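Local coordinates for protein beta-hexosaminidase LpqI (PDB 6GFV) that cleaves the terminal beta-1,4-linked N-acetylglucosamine from peptidoglycan fragments, a step in mycobacterial cell-wall recycling, at residues V2-A7 and P72-V77; G11-L16 and S329-A334; S87-L92 and R121-L126; A220-M225 and P259-P264. All blocks are in the same frame, centred on the assembly; numbering follows the deposited sequence.

Interaction 1. Residues V2-A7 and P72-V77; sequences VPRSCA and PLPLAV
Pro72 O draws two donors: the backbone N of Ser5, and the ND2 of Asn340 from near the C-terminus. The bond from Ser5 N to Pro72 O is rather long at 3.3 Å, but it lies in the carbonyl plane on a lone pair. Arg4 CA adds a CH...O contact to the same oxygen, and Pro3 O in turn sits 3.4 Å from Pro72 CB. Pro72 follows a cis peptide bond and is the most covered residue here; Val2 lies alongside its ring, with CG1 3.6 Å from Pro72 N.

The N-terminal tail thus crosses the loop that enters strand 76-83 of the TIM-barrel-like domain at its N-terminal end, partly buried and about 20 Å from the centre of the chain. Cys6 is joined to Cys343 by a disulfide, which ties the tail to the C-terminal residue.

The Arg4 chain bends at chi2 (-89°), which sets CD; farther out, NH1 lies 3.6 Å from Pro74 CA, the guanidinium oblique to it. Its polar partners are elsewhere: NH2 bonds to Ala68 O and NH1 to Asn340 OD1. Ser5 OG accepts from Ala7 N, two residues further on, at 3.0 Å: an ST turn.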
loop_
_atom_site.group_PDB
_atom_site.type_symbol
_atom_site.label_atom_id
_atom_site.label_comp_id
_atom_site.label_asym_id
_atom_site.label_seq_id
_atom_site.Cartn_x
_atom_site.Cartn_y
_atom_site.Cartn_z
ATOM N N VAL A 2 8.141 -16.219 16.649
ATOM C CA VAL A 2 6.965 -16.797 16.011
ATOM C C VAL A 2 7.341 -17.774 14.893
ATOM O O VAL A 2 7.764 -17.353 13.818
ATOM C CB VAL A 2 6.064 -15.699 15.425
ATOM C CG1 VAL A 2 4.893 -16.311 14.683
ATOM C CG2 VAL A 2 5.586 -14.768 16.525
ATOM N N PRO A 3 7.163 -19.083 15.138
ATOM C CA PRO A 3 7.591 -20.149 14.222
ATOM C C PRO A 3 6.809 -20.209 12.904
ATOM O O PRO A 3 5.607 -19.947 12.877
ATOM C CB PRO A 3 7.355 -21.418 15.043
ATOM C CG PRO A 3 6.259 -21.062 15.968
ATOM C CD PRO A 3 6.471 -19.618 16.321
ATOM N N ARG A 4 7.494 -20.560 11.821
ATOM C CA ARG A 4 6.849 -20.699 10.522
ATOM C C ARG A 4 5.855 -21.850 10.518
ATOM O O ARG A 4 6.007 -22.818 11.269
ATOM C CB ARG A 4 7.887 -20.914 9.422
ATOM C CG ARG A 4 9.059 -19.959 9.487
ATOM C CD ARG A 4 8.765 -18.689 8.697
ATOM N NE ARG A 4 9.961 -17.865 8.555
ATOM C CZ ARG A 4 10.262 -17.148 7.477
ATOM N NH1 ARG A 4 9.459 -17.151 6.426
ATOM N NH2 ARG A 4 11.378 -16.435 7.446
ATOM N N SER A 5 4.850 -21.738 9.652
ATOM C CA SER A 5 3.779 -22.722 9.555
ATOM C C SER A 5 3.353 -23.001 8.121
ATOM O O SER A 5 3.502 -22.161 7.245
ATOM C CB SER A 5 2.557 -22.260 10.344
ATOM O OG SER A 5 1.445 -23.088 10.045
ATOM N N CYS A 6 2.782 -24.180 7.910
ATOM C CA CYS A 6 2.294 -24.601 6.608
ATOM C C CYS A 6 0.760 -24.541 6.496
ATOM O O CYS A 6 0.206 -24.908 5.464
ATOM C CB CYS A 6 2.782 -26.025 6.297
ATOM S SG CYS A 6 4.569 -26.175 5.914
ATOM N N ALA A 7 0.087 -24.094 7.556
ATOM C CA ALA A 7 -1.365 -23.916 7.552
ATOM C C ALA A 7 -1.817 -23.035 6.395
ATOM O O ALA A 7 -1.104 -22.125 6.005
ATOM C CB ALA A 7 -1.826 -23.310 8.858
ATOM N N PRO A 72 4.572 -16.066 11.081
ATOM C CA PRO A 72 4.692 -17.457 10.639
ATOM C C PRO A 72 4.743 -17.564 9.131
ATOM O O PRO A 72 4.721 -18.666 8.591
ATOM C CB PRO A 72 3.408 -18.088 11.164
ATOM C CG PRO A 72 2.423 -17.002 10.981
ATOM C CD PRO A 72 3.158 -15.697 11.251
ATOM N N LEU A 73 4.766 -16.413 8.468
ATOM C CA LEU A 73 4.869 -16.342 7.021
ATOM C C LEU A 73 5.966 -15.344 6.687
ATOM O O LEU A 73 6.459 -14.658 7.575
ATOM C CB LEU A 73 3.527 -15.944 6.391
ATOM C CG LEU A 73 2.412 -17.001 6.363
ATOM C CD1 LEU A 73 1.201 -16.408 5.729
ATOM C CD2 LEU A 73 2.819 -18.277 5.622
ATOM N N PRO A 74 6.384 -15.291 5.416
ATOM C CA PRO A 74 7.490 -14.399 5.081
ATOM C C PRO A 74 7.190 -12.923 5.337
ATOM O O PRO A 74 6.110 -12.433 5.038
ATOM C CB PRO A 74 7.699 -14.666 3.592
ATOM C CG PRO A 74 7.189 -16.056 3.394
ATOM C CD PRO A 74 6.044 -16.193 4.302
ATOM N N LEU A 75 8.148 -12.233 5.928
ATOM C CA LEU A 75 8.065 -10.793 6.135
ATOM C C LEU A 75 7.762 -10.050 4.832
ATOM O O LEU A 75 8.370 -10.348 3.807
ATOM C CB LEU A 75 9.385 -10.286 6.715
ATOM C CG LEU A 75 9.468 -8.824 7.162
ATOM C CD1 LEU A 75 8.699 -8.601 8.461
ATOM C CD2 LEU A 75 10.907 -8.363 7.291
ATOM N N ALA A 76 6.835 -9.089 4.857
ATOM C CA ALA A 76 6.609 -8.232 3.683
ATOM C C ALA A 76 7.663 -7.114 3.607
ATOM O O ALA A 76 7.983 -6.504 4.615
ATOM C CB ALA A 76 5.192 -7.618 3.709
ATOM N N VAL A 77 8.184 -6.842 2.413
ATOM C CA VAL A 77 9.136 -5.742 2.224
ATOM C C VAL A 77 8.682 -4.790 1.116
ATOM O O VAL A 77 8.653 -5.167 -0.051
ATOM C CB VAL A 77 10.555 -6.268 1.891
ATOM C CG1 VAL A 77 11.561 -5.116 1.828
ATOM C CG2 VAL A 77 10.978 -7.319 2.890
#

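Interaction 2. Residues G11-L16 and S329-A334; sequences GIPALL and SVVRVA
Apolar side-chain packing carries the whole contact between Pro13 and Ile12 on one segment and Val330, Val331 and Ala334 on the other. Pro13 puts the outer edge of its ring against two neighbouring valines. Its CG lies 3.9 Å from Val331 CG2 and 4.1 Å from Val330 CG1, and Pro13 CD also comes close to Val331 CG2. The ring crosses Val331 at about a right angle but slides past Val330 in the opposite direction. Val330 CG1 stands anti to the backbone N (chi1 169°), from where it meets both Pro13 CG and Ile12 CG2, the latter at 4.1 Å. Ile12 divides its two branches between successive turns of the helix: CG2 touches Val330 CG1, the two side chains crossing at about a right angle, while CG1 packs on Ala334 CB at 4.0 Å.

Val330 and Ala334 are four residues apart, so they present one face of helix 323-337, the last helix of the chain. The segment 11-16, which precedes helix 18-23, covers that face from the outside of the barrel-like fold. Lys21 of helix 18-23 also touches Val330, and Leu73 and Pro9 lie against Ala334.

Backbone hydrogen bonding stays inside each segment. Within 11-16, Ala14 N bonds to Gly11 O, Leu15 N to Ile12 O and Leu16 N to Pro13 O, each three residues back, which winds it into a short helix-like turn. Across from it, Ala334 N bonds to Val330 O at 3.0 Å, an ordinary turn of alpha-helix that fixes the spacing of the two side chains Ile12 spans.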
loop_
_atom_site.group_PDB
_atom_site.type_symbol
_atom_site.label_atom_id
_atom_site.label_comp_id
_atom_site.label_asym_id
_atom_site.label_seq_id
_atom_site.Cartn_x
_atom_site.Cartn_y
_atom_site.Cartn_z
ATOM N N GLY A 11 -6.660 -20.465 7.894
ATOM C CA GLY A 11 -6.426 -21.061 9.189
ATOM C C GLY A 11 -5.360 -20.366 9.993
ATOM O O GLY A 11 -5.216 -20.604 11.180
ATOM N N ILE A 12 -4.613 -19.488 9.340
ATOM C CA ILE A 12 -3.519 -18.789 9.997
ATOM C C ILE A 12 -3.908 -18.100 11.319
ATOM O O ILE A 12 -3.126 -18.144 12.263
ATOM C CB ILE A 12 -2.886 -17.767 9.041
ATOM C CG1 ILE A 12 -2.128 -18.494 7.936
ATOM C CG2 ILE A 12 -1.932 -16.844 9.774
ATOM C CD1 ILE A 12 -0.872 -19.178 8.422
ATOM N N PRO A 13 -5.111 -17.483 11.406
ATOM C CA PRO A 13 -5.496 -16.887 12.693
ATOM C C PRO A 13 -5.478 -17.825 13.897
ATOM O O PRO A 13 -5.152 -17.354 14.983
ATOM C CB PRO A 13 -6.915 -16.403 12.434
ATOM C CG PRO A 13 -6.910 -16.045 11.000
ATOM C CD PRO A 13 -6.025 -17.049 10.330
ATOM N N ALA A 14 -5.815 -19.102 13.717
ATOM C CA ALA A 14 -5.828 -20.052 14.829
ATOM C C ALA A 14 -4.451 -20.211 15.467
ATOM O O ALA A 14 -4.350 -20.605 16.620
ATOM C CB ALA A 14 -6.346 -21.411 14.372
ATOM N N LEU A 15 -3.400 -19.897 14.714
ATOM C CA LEU A 15 -2.030 -20.041 15.188
ATOM C C LEU A 15 -1.536 -18.903 16.066
ATOM O O LEU A 15 -0.535 -19.052 16.749
ATOM C CB LEU A 15 -1.074 -20.159 14.004
ATOM C CG LEU A 15 -1.419 -21.170 12.930
ATOM C CD1 LEU A 15 -0.360 -21.077 11.861
ATOM C CD2 LEU A 15 -1.485 -22.570 13.521
ATOM N N LEU A 16 -2.209 -17.760 16.037
ATOM C CA LEU A 16 -1.622 -16.562 16.624
ATOM C C LEU A 16 -2.349 -16.010 17.851
ATOM O O LEU A 16 -3.568 -16.134 17.975
ATOM C CB LEU A 16 -1.536 -15.471 15.558
ATOM C CG LEU A 16 -0.735 -15.799 14.299
ATOM C CD1 LEU A 16 -0.809 -14.640 13.335
ATOM C CD2 LEU A 16 0.707 -16.087 14.664
ATOM N N SER A 329 -8.774 -9.623 7.993
ATOM C CA SER A 329 -7.602 -8.962 7.444
ATOM C C SER A 329 -6.348 -9.833 7.548
ATOM O O SER A 329 -5.520 -9.815 6.649
ATOM C CB SER A 329 -7.375 -7.625 8.135
ATOM O OG SER A 329 -8.323 -6.674 7.703
ATOM N N VAL A 330 -6.205 -10.589 8.633
ATOM C CA VAL A 330 -5.066 -11.498 8.750
ATOM C C VAL A 330 -5.072 -12.550 7.639
ATOM O O VAL A 330 -4.019 -12.926 7.126
ATOM C CB VAL A 330 -5.008 -12.213 10.128
ATOM C CG1 VAL A 330 -3.974 -13.339 10.109
ATOM C CG2 VAL A 330 -4.677 -11.217 11.234
ATOM N N VAL A 331 -6.259 -12.992 7.240
ATOM C CA VAL A 331 -6.380 -13.975 6.164
ATOM C C VAL A 331 -5.985 -13.361 4.827
ATOM O O VAL A 331 -5.330 -13.998 4.013
ATOM C CB VAL A 331 -7.822 -14.556 6.076
ATOM C CG1 VAL A 331 -7.985 -15.435 4.842
ATOM C CG2 VAL A 331 -8.156 -15.334 7.343
ATOM N N ARG A 332 -6.365 -12.109 4.620
ATOM C CA ARG A 332 -6.009 -11.406 3.398
ATOM C C ARG A 332 -4.501 -11.211 3.288
ATOM O O ARG A 332 -3.931 -11.317 2.209
ATOM C CB ARG A 332 -6.723 -10.054 3.329
ATOM C CG ARG A 332 -8.177 -10.160 2.979
ATOM C CD ARG A 332 -8.720 -8.842 2.494
ATOM N NE ARG A 332 -10.172 -8.879 2.370
ATOM C CZ ARG A 332 -11.007 -8.410 3.290
ATOM N NH1 ARG A 332 -10.536 -7.856 4.388
ATOM N NH2 ARG A 332 -12.315 -8.474 3.100
ATOM N N VAL A 333 -3.845 -10.946 4.410
ATOM C CA VAL A 333 -2.423 -10.683 4.326
ATOM C C VAL A 333 -1.661 -12.007 4.153
ATOM O O VAL A 333 -0.685 -12.058 3.413
ATOM C CB VAL A 333 -1.915 -9.856 5.540
ATOM C CG1 VAL A 333 -2.704 -8.560 5.647
ATOM C CG2 VAL A 333 -2.018 -10.612 6.815
ATOM N N ALA A 334 -2.145 -13.092 4.756
ATOM C CA ALA A 334 -1.529 -14.395 4.513
ATOM C C ALA A 334 -1.579 -14.754 3.025
ATOM O O ALA A 334 -0.597 -15.238 2.463
ATOM C CB ALA A 334 -2.206 -15.481 5.352
#

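Interaction 3. Residues S87-L92 and R121-L126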
loop_
_atom_site.group_PDB
_atom_site.type_symbol
_atom_site.label_atom_id
_atom_site.label_comp_id
_atom_site.label_asym_id
_atom_site.label_seq_id
_atom_site.Cartn_x
_atom_site.Cartn_y
_atom_site.Cartn_z
ATOM N N SER A 87 11.605 7.445 -7.032
ATOM C CA SER A 87 12.319 6.209 -7.318
ATOM C C SER A 87 13.378 5.931 -6.260
ATOM O O SER A 87 14.543 6.213 -6.460
ATOM C CB SER A 87 12.933 6.279 -8.715
ATOM O OG SER A 87 13.904 5.274 -8.912
ATOM N N ARG A 88 12.948 5.381 -5.126
ATOM C CA ARG A 88 13.838 5.123 -3.987
ATOM C C ARG A 88 15.093 4.307 -4.327
ATOM O O ARG A 88 16.170 4.557 -3.789
ATOM C CB ARG A 88 13.076 4.409 -2.871
ATOM C CG ARG A 88 13.889 4.240 -1.601
ATOM C CD ARG A 88 14.208 5.599 -1.011
ATOM N NE ARG A 88 15.209 5.592 0.054
ATOM C CZ ARG A 88 16.505 5.824 -0.143
ATOM N NH1 ARG A 88 16.963 6.049 -1.368
ATOM N NH2 ARG A 88 17.340 5.822 0.887
ATOM N N LEU A 89 14.957 3.350 -5.236
ATOM C CA LEU A 89 16.033 2.407 -5.524
ATOM C C LEU A 89 16.793 2.746 -6.802
ATOM O O LEU A 89 17.433 1.883 -7.402
ATOM C CB LEU A 89 15.471 0.984 -5.621
ATOM C CG LEU A 89 14.713 0.449 -4.399
ATOM C CD1 LEU A 89 14.219 -0.988 -4.629
ATOM C CD2 LEU A 89 15.576 0.533 -3.139
ATOM N N ARG A 90 16.711 4.002 -7.226
ATOM C CA ARG A 90 17.384 4.437 -8.452
ATOM C C ARG A 90 18.877 4.065 -8.477
ATOM O O ARG A 90 19.425 3.741 -9.526
ATOM C CB ARG A 90 17.209 5.949 -8.643
ATOM C CG ARG A 90 17.707 6.804 -7.497
ATOM C CD ARG A 90 17.363 8.271 -7.719
ATOM N NE ARG A 90 17.856 9.125 -6.647
ATOM C CZ ARG A 90 17.294 9.229 -5.445
ATOM N NH1 ARG A 90 16.205 8.527 -5.142
ATOM N NH2 ARG A 90 17.826 10.034 -4.536
ATOM N N SER A 91 19.522 4.093 -7.320
ATOM C CA SER A 91 20.958 3.828 -7.256
ATOM C C SER A 91 21.277 2.362 -7.532
ATOM O O SER A 91 22.418 2.016 -7.828
ATOM C CB SER A 91 21.509 4.219 -5.888
ATOM O OG SER A 91 21.121 3.274 -4.906
ATOM N N LEU A 92 20.265 1.505 -7.441
ATOM C CA LEU A 92 20.473 0.063 -7.480
ATOM C C LEU A 92 19.866 -0.662 -8.667
ATOM O O LEU A 92 20.344 -1.728 -9.028
ATOM C CB LEU A 92 19.914 -0.591 -6.214
ATOM C CG LEU A 92 20.450 -0.153 -4.858
ATOM C CD1 LEU A 92 19.848 -1.034 -3.781
ATOM C CD2 LEU A 92 21.960 -0.206 -4.825
ATOM N N ARG A 121 12.072 -7.334 -11.648
ATOM C CA ARG A 121 12.994 -8.451 -11.525
ATOM C C ARG A 121 14.187 -8.105 -10.623
ATOM O O ARG A 121 14.576 -8.887 -9.767
ATOM C CB ARG A 121 13.478 -8.856 -12.911
ATOM C CG ARG A 121 13.938 -10.285 -13.038
ATOM C CD ARG A 121 14.649 -10.507 -14.365
ATOM N NE ARG A 121 13.718 -10.692 -15.469
ATOM C CZ ARG A 121 13.670 -9.938 -16.564
ATOM N NH1 ARG A 121 14.513 -8.929 -16.733
ATOM N NH2 ARG A 121 12.775 -10.208 -17.504
ATOM N N GLN A 122 14.759 -6.922 -10.834
ATOM C CA GLN A 122 15.869 -6.423 -10.026
ATOM C C GLN A 122 15.444 -6.163 -8.572
ATOM O O GLN A 122 16.201 -6.417 -7.640
ATOM C CB GLN A 122 16.445 -5.150 -10.657
ATOM C CG GLN A 122 17.072 -5.390 -12.048
ATOM C CD GLN A 122 17.769 -4.162 -12.601
ATOM O OE1 GLN A 122 18.747 -3.688 -12.037
ATOM N NE2 GLN A 122 17.252 -3.629 -13.692
ATOM N N MET A 123 14.229 -5.657 -8.389
ATOM C CA MET A 123 13.660 -5.450 -7.063
ATOM C C MET A 123 13.432 -6.764 -6.310
ATOM O O MET A 123 13.657 -6.843 -5.114
ATOM C CB MET A 123 12.333 -4.678 -7.156
ATOM C CG MET A 123 12.486 -3.167 -7.188
ATOM S SD MET A 123 10.896 -2.294 -7.085
ATOM C CE MET A 123 10.300 -2.496 -8.747
ATOM N N ARG A 124 12.993 -7.798 -7.010
ATOM C CA ARG A 124 12.766 -9.083 -6.354
ATOM C C ARG A 124 14.083 -9.767 -5.913
ATOM O O ARG A 124 14.133 -10.423 -4.873
ATOM C CB ARG A 124 11.979 -10.019 -7.262
ATOM C CG ARG A 124 11.681 -11.366 -6.610
ATOM C CD ARG A 124 10.863 -12.276 -7.495
ATOM N NE ARG A 124 11.676 -13.181 -8.303
ATOM C CZ ARG A 124 11.911 -13.038 -9.606
ATOM N NH1 ARG A 124 11.409 -12.010 -10.279
ATOM N NH2 ARG A 124 12.663 -13.927 -10.241
ATOM N N LYS A 125 15.146 -9.605 -6.690
ATOM C CA LYS A 125 16.454 -10.123 -6.281
ATOM C C LYS A 125 16.979 -9.452 -5.000
ATOM O O LYS A 125 17.664 -10.089 -4.199
ATOM C CB LYS A 125 17.475 -9.961 -7.410
ATOM C CG LYS A 125 17.217 -10.838 -8.616
ATOM C CD LYS A 125 18.090 -10.429 -9.793
ATOM C CE LYS A 125 17.417 -10.732 -11.124
ATOM N NZ LYS A 125 17.719 -9.680 -12.145
ATOM N N LEU A 126 16.669 -8.171 -4.819
ATOM C CA LEU A 126 17.094 -7.457 -3.619
ATOM C C LEU A 126 16.319 -7.883 -2.380
ATOM O O LEU A 126 16.818 -7.753 -1.272
ATOM C CB LEU A 126 16.960 -5.947 -3.804
ATOM C CG LEU A 126 17.881 -5.269 -4.819
ATOM C CD1 LEU A 126 17.438 -3.847 -5.078
ATOM C CD2 LEU A 126 19.321 -5.310 -4.347
HETATM O O HOH W 1 20.122 -4.768 -10.306
#
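Leu89 and Met123 form the tight, buried side of this contact, with Leu89 CD1 3.8 Å from Met123 CG. The same methyl comes within 4.3 Å of Leu126 CD1, so Leu89 faces two residues of helix 109-126. Leu89 CD1 stands anti to its own CA (chi2 -179°), which carries it out to the helix. Val79 of strand 76-83 and Phe59 also touch Leu89. Leu92 and Leu126 make up the outer part of this apolar packing, CD1 to CD1 at 3.9 Å.

The loose, solvent side is polar. Gln122 OE1 and Leu92 O, both acceptors, stand 3.9 Å apart and share a water. Its bond to Leu92 O is weak at 3.3 Å, and its approach to Gln122 OE1 is suspiciously short. Gln122 NE2 is held by Asp118 on the same helix.

A type I beta turn from Ser87 to Arg90 shapes the loop. Ser87 O takes Arg90 N and Arg90 NH1 from opposite faces of its carbonyl plane. Leu89 N and Ser87 OG both bond to Glu81 OE2. Within that turn lies Arg88, a substrate-binding residue by similarity; the arrangement packs a loop of the probable family 3 sugar-binding site against a helix of the barrel.

Interaction 4. Residues A220-M225 and P259-P264; sequences APVGVM and PPFDGP
Phe261 and Pro264, with Val224 facing them, bury the most surface where the loop 259-264 meets the start of strand 223-230. Pro264 leads directly into strand 265-267, which runs parallel to 223-230, and the chain between them contains helix 244-252: a beta-alpha-beta unit of the TIM-barrel-like domain.

Phe261 CG stands anti to its backbone N (chi1 -179°), and the ring reaches in between the strand and its own loop. Val224 CG2 lies over one face in a CH-pi contact, 4.2 Å from the ring centroid and 26° off the normal. Gly263 N lies over the centre of the opposite face, 3.5 Å from the plane. At the rim, Val222 O comes in near the ring plane, 3.4 Å from Phe261 CZ, and Val222 CG1 touches CE1. Leu250 of helix 244-252 packs on both Phe261 and Val224.

Pro264 rests its ring on the backbone of Val222 and Gly223, where the strand begins, with CD 3.5 Å from Val222 O and CG close to Gly223 CA. Gly223 CA also makes a CH...O contact with Pro264 O at 3.3 Å. That oxygen accepts the hydrogen bond from Val224 N at 3.1 Å, the donor nearly along the C=O axis (163°).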
loop_
_atom_site.group_PDB
_atom_site.type_symbol
_atom_site.label_atom_id
_atom_site.label_comp_id
_atom_site.label_asym_id
_atom_site.label_seq_id
_atom_site.Cartn_x
_atom_site.Cartn_y
_atom_site.Cartn_z
ATOM N N ALA A 220 -5.541 -10.158 -10.540
ATOM C CA ALA A 220 -4.826 -10.566 -9.331
ATOM C C ALA A 220 -3.468 -11.224 -9.626
ATOM O O ALA A 220 -3.274 -11.779 -10.699
ATOM C CB ALA A 220 -5.696 -11.517 -8.512
ATOM N N PRO A 221 -2.530 -11.148 -8.669
ATOM C CA PRO A 221 -2.664 -10.357 -7.439
ATOM C C PRO A 221 -2.454 -8.839 -7.649
ATOM O O PRO A 221 -1.657 -8.429 -8.486
ATOM C CB PRO A 221 -1.583 -10.942 -6.524
ATOM C CG PRO A 221 -0.609 -11.561 -7.404
ATOM C CD PRO A 221 -1.339 -12.016 -8.643
ATOM N N VAL A 222 -3.214 -8.042 -6.902
ATOM C CA VAL A 222 -3.106 -6.583 -6.897
ATOM C C VAL A 222 -3.623 -6.057 -5.560
ATOM O O VAL A 222 -4.558 -6.612 -4.990
ATOM C CB VAL A 222 -3.890 -5.937 -8.074
ATOM C CG1 VAL A 222 -5.420 -6.194 -7.939
ATOM C CG2 VAL A 222 -3.588 -4.454 -8.194
ATOM N N GLY A 223 -2.982 -5.013 -5.047
ATOM C CA GLY A 223 -3.446 -4.312 -3.866
ATOM C C GLY A 223 -4.030 -2.944 -4.236
ATOM O O GLY A 223 -3.878 -2.489 -5.359
ATOM N N VAL A 224 -4.699 -2.294 -3.292
ATOM C CA VAL A 224 -5.154 -0.911 -3.492
ATOM C C VAL A 224 -4.796 -0.038 -2.284
ATOM O O VAL A 224 -5.062 -0.424 -1.154
ATOM C CB VAL A 224 -6.688 -0.856 -3.763
ATOM C CG1 VAL A 224 -7.174 0.571 -3.836
ATOM C CG2 VAL A 224 -7.041 -1.614 -5.051
ATOM N N MET A 225 -4.161 1.110 -2.533
ATOM C CA MET A 225 -3.872 2.092 -1.494
ATOM C C MET A 225 -4.925 3.191 -1.504
ATOM O O MET A 225 -5.179 3.770 -2.549
ATOM C CB MET A 225 -2.491 2.727 -1.683
ATOM C CG MET A 225 -2.266 3.948 -0.802
ATOM S SD MET A 225 -0.632 4.737 -0.918
ATOM C CE MET A 225 0.344 3.571 0.011
ATOM N N PRO A 259 -16.696 -4.948 -10.336
ATOM C CA PRO A 259 -16.909 -6.144 -9.520
ATOM C C PRO A 259 -16.378 -5.912 -8.102
ATOM O O PRO A 259 -15.704 -4.926 -7.886
ATOM C CB PRO A 259 -16.116 -7.220 -10.262
ATOM C CG PRO A 259 -15.220 -6.503 -11.130
ATOM C CD PRO A 259 -15.820 -5.211 -11.481
ATOM N N PRO A 260 -16.707 -6.783 -7.144
ATOM C CA PRO A 260 -16.224 -6.552 -5.773
ATOM C C PRO A 260 -14.711 -6.768 -5.651
ATOM O O PRO A 260 -14.170 -7.476 -6.490
ATOM C CB PRO A 260 -16.986 -7.592 -4.946
ATOM C CG PRO A 260 -18.043 -8.123 -5.830
ATOM C CD PRO A 260 -17.574 -7.964 -7.231
ATOM N N PHE A 261 -14.060 -6.177 -4.645
ATOM C CA PHE A 261 -12.616 -6.363 -4.429
ATOM C C PHE A 261 -12.317 -6.961 -3.064
ATOM O O PHE A 261 -12.638 -6.363 -2.046
ATOM C CB PHE A 261 -11.850 -5.036 -4.573
ATOM C CG PHE A 261 -10.358 -5.174 -4.394
ATOM C CD1 PHE A 261 -9.590 -5.858 -5.321
ATOM C CD2 PHE A 261 -9.720 -4.609 -3.299
ATOM C CE1 PHE A 261 -8.203 -5.979 -5.149
ATOM C CE2 PHE A 261 -8.344 -4.734 -3.122
ATOM C CZ PHE A 261 -7.592 -5.407 -4.057
ATOM N N ASP A 262 -11.690 -8.134 -3.056
ATOM C CA ASP A 262 -11.376 -8.839 -1.818
ATOM C C ASP A 262 -9.858 -8.980 -1.581
ATOM O O ASP A 262 -9.431 -9.752 -0.736
ATOM C CB ASP A 262 -12.037 -10.224 -1.827
ATOM C CG ASP A 262 -12.086 -10.864 -0.447
ATOM O OD1 ASP A 262 -12.434 -10.174 0.522
ATOM O OD2 ASP A 262 -11.766 -12.057 -0.325
ATOM N N GLY A 263 -9.056 -8.250 -2.353
ATOM C CA GLY A 263 -7.618 -8.208 -2.161
ATOM C C GLY A 263 -7.189 -7.315 -1.006
ATOM O O GLY A 263 -8.041 -6.782 -0.300
ATOM N N PRO A 264 -5.858 -7.153 -0.800
ATOM C CA PRO A 264 -5.325 -6.349 0.309
ATOM C C PRO A 264 -5.475 -4.832 0.085
ATOM O O PRO A 264 -5.138 -4.322 -0.981
ATOM C CB PRO A 264 -3.836 -6.754 0.350
ATOM C CG PRO A 264 -3.520 -7.035 -1.096
ATOM C CD PRO A 264 -4.782 -7.641 -1.688
#

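Overall arrangement
Interactions 1 and 2 are neighbours, with centres 10 Å apart: Leu73 packs on Ala334, and Leu15 on Ser5 and Ala7. Along the chain the order is 2-7, 11-16, 72-77, 329-334. Together they fasten the N-terminal tail to the barrel, on the loop before strand 76-83 and on helix 323-337. Interaction 4, centred 17 Å from interaction 2 and nested within the loop it closes, is tied to it by a salt bridge from Arg332 to Asp262. It joins neighbouring barrel strands, its Val224 side chain about 10 Å from that of Asp268, the probable nucleophile. Interaction 3, centred 24 Å from interactions 1 and 4, touches none of the others and contains Arg88, probably a substrate-binding residue.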